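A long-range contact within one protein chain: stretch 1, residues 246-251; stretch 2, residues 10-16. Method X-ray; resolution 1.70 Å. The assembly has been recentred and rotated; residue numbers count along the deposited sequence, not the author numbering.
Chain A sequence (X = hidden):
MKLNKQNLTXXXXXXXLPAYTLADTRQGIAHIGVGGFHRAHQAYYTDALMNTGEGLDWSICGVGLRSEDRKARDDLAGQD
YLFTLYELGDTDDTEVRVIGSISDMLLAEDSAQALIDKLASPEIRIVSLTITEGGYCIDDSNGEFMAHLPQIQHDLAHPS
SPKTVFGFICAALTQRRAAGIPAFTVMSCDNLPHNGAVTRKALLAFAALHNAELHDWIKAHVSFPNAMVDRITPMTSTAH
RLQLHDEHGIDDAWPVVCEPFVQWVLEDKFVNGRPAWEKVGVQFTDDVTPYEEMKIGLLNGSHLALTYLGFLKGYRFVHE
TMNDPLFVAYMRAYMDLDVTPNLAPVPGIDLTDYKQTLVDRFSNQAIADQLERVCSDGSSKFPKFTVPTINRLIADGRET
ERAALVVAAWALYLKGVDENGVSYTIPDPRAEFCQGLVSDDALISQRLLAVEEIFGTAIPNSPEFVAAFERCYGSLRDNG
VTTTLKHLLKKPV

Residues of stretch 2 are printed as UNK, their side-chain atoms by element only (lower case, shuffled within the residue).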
# COMPACT_ATOMS: atom_id res chain seq x y z
N ASP A 246 14.49 4.16 23.60
CA ASP A 246 15.64 3.46 24.17
C ASP A 246 16.94 3.92 23.52
O ASP A 246 17.92 4.27 24.20
CB ASP A 246 15.49 1.91 24.06
CG ASP A 246 14.31 1.35 24.91
OD1 ASP A 246 13.88 2.09 25.83
OD2 ASP A 246 13.80 0.20 24.67
N GLU A 247 16.95 3.99 22.19
CA GLU A 247 18.17 4.35 21.45
C GLU A 247 18.45 5.80 21.17
O GLU A 247 19.62 6.17 21.03
CB GLU A 247 18.18 3.69 20.08
CG GLU A 247 17.68 2.32 20.06
CD GLU A 247 18.78 1.38 19.73
OE1 GLU A 247 19.39 0.81 20.68
OE2 GLU A 247 19.05 1.25 18.51
N HIS A 248 17.43 6.64 21.07
CA HIS A 248 17.67 8.03 20.71
C HIS A 248 16.98 9.06 21.58
O HIS A 248 16.99 10.23 21.25
CB HIS A 248 17.31 8.26 19.22
CG HIS A 248 18.08 7.37 18.29
ND1 HIS A 248 19.42 7.57 18.02
CD2 HIS A 248 17.72 6.23 17.65
CE1 HIS A 248 19.86 6.58 17.26
NE2 HIS A 248 18.85 5.76 17.02
N GLY A 249 16.38 8.60 22.68
CA GLY A 249 15.78 9.51 23.66
C GLY A 249 14.50 10.23 23.33
O GLY A 249 14.00 11.02 24.14
N ILE A 250 13.94 9.95 22.14
CA ILE A 250 12.72 10.64 21.73
C ILE A 250 11.47 9.89 22.19
O ILE A 250 11.36 8.64 21.98
CB ILE A 250 12.61 10.73 20.17
CG1 ILE A 250 13.86 11.40 19.56
CG2 ILE A 250 11.30 11.53 19.81
CD1 ILE A 250 13.90 11.37 17.99
N ASP A 251 10.53 10.63 22.76
CA ASP A 251 9.27 10.03 23.16
C ASP A 251 8.34 10.52 22.06
O ASP A 251 7.92 11.67 22.06
CB ASP A 251 8.82 10.54 24.54
CG ASP A 251 9.77 10.13 25.65
OD1 ASP A 251 10.03 8.91 25.76
OD2 ASP A 251 10.26 11.02 26.42
N UNK A 10 16.00 20.31 21.68
CA UNK A 10 16.55 19.63 22.85
C UNK A 10 16.56 18.09 22.71
O UNK A 10 16.40 17.37 23.71
o UNK A 10 14.91 21.35 26.56
c UNK A 10 15.74 20.01 24.07
c UNK A 10 14.60 21.77 25.43
c UNK A 10 15.51 21.50 24.24
n UNK A 10 13.47 22.45 25.20
N UNK A 11 16.74 17.58 21.50
CA UNK A 11 16.78 16.13 21.29
C UNK A 11 18.22 15.68 21.19
O UNK A 11 19.13 16.51 21.14
c UNK A 11 14.59 16.27 19.98
c UNK A 11 16.03 15.75 19.98
c UNK A 11 13.80 15.60 21.10
c UNK A 11 13.91 15.97 18.61
N UNK A 12 18.44 14.37 21.16
CA UNK A 12 19.79 13.83 21.07
C UNK A 12 20.49 14.41 19.84
O UNK A 12 19.87 14.65 18.79
c UNK A 12 19.74 12.31 21.01
N UNK A 13 21.82 14.62 19.93
CA UNK A 13 22.65 15.19 18.87
C UNK A 13 22.54 14.55 17.49
O UNK A 13 22.59 15.25 16.48
c UNK A 13 22.65 14.23 21.09
c UNK A 13 24.08 15.03 19.41
c UNK A 13 23.90 15.04 20.86
N UNK A 14 22.39 13.24 17.45
CA UNK A 14 22.33 12.52 16.18
C UNK A 14 21.02 12.71 15.45
O UNK A 14 20.91 12.35 14.29
o UNK A 14 22.27 11.07 19.24
o UNK A 14 20.84 9.40 19.33
c UNK A 14 21.41 10.23 17.13
c UNK A 14 22.56 11.01 16.40
c UNK A 14 21.53 10.23 18.67
N UNK A 15 20.02 13.26 16.13
CA UNK A 15 18.70 13.43 15.52
C UNK A 15 18.70 14.59 14.52
O UNK A 15 18.97 15.73 14.91
c UNK A 15 16.25 13.86 15.95
c UNK A 15 17.58 12.47 17.55
c UNK A 15 17.63 13.66 16.62
N UNK A 16 18.40 14.29 13.25
CA UNK A 16 18.36 15.31 12.20
C UNK A 16 17.05 16.09 12.30
O UNK A 16 15.97 15.53 12.57
n UNK A 16 21.62 12.15 8.77
c UNK A 16 21.92 12.92 10.10
c UNK A 16 20.96 14.10 10.50
c UNK A 16 19.57 13.57 10.77
c UNK A 16 18.48 14.65 10.83
O HOH W 1 16.23 12.80 21.94

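Position 10 has five side-chain atoms beyond CA: three carbons in a row, the third carrying one oxygen and one nitrogen. That is a carboxamide on a two-carbon arm. The side chain is out of reach of stretch 1, and its nitrogen is hydrogen-bonded elsewhere in the structure. The residue is Gln 10.

Position 11 has four carbons, forked at the second. There is no polar atom. CA to CB points sideways, but the end of the side chain comes nearer to stretch 1. One of the terminal methyls lies 4.5 Å from CG1 of Ile 250. A four-carbon chain forked at its second carbon is leucine, so this is Leu 11. The nearer methyl is CD2, though the other is almost as close.

Position 12 has a single carbon. It points toward stretch 1 and lies 3.5 Å from the backbone O of His 248. With CB as the whole side chain, the residue is Ala 12. The two backbones come close here: the CA atoms of His 248 and Ala 12 are 6.2 Å apart.

Position 13 has three carbons that close a ring onto the backbone N. It is exposed and does not reach stretch 1. The ring identifies Pro 13, with a C-gamma exo pucker.

Position 14 has three carbons, the third carrying two oxygens. This is a carboxylate on a two-carbon arm. CA to CB points toward stretch 1, and one oxygen lies 2.7 Å from ND1 of His 248. The residue is Glu 14, and that oxygen is OE2. Chi1 is p and chi2 is m.

Position 15 has three carbons: one carrying two others. It is buried, and CA to CB points toward stretch 1. One methyl is 3.9 Å from CD1 of Ile 250. Branching at the first carbon, with no further atoms, gives Val 15. The methyl is CG2.

Position 16 has four carbons in a row ending in nitrogen. It is exposed and out of reach of stretch 1. The nitrogen is hydrogen-bonded elsewhere in the structure. The residue is Lys 16.

The contact joins a polar and an apolar part. His 248 ND1 donates a hydrogen bond to Glu 14 OE2, at 2.7 Å and 164°, so the bond is short and nearly straight. The carboxylate oxygen meets the ring at its edge, near the ring plane, where the N-H points. A water bridges the backbones: it accepts from Ala 12 N and donates to His 248 O, both at 2.8 Å. A type I turn from Ala 12 to Val 15 is closed by Val 15 N to Ala 12 O at 3.0 Å. Within this turn, Ala 12, Glu 14 and Val 15 all point CB toward stretch 1. Beyond the polar pair, Ile 250 packs against Leu 11 and Val 15. The stretches bury 247 Å² in all.

Stretch 2 10-16: QLAPEVK
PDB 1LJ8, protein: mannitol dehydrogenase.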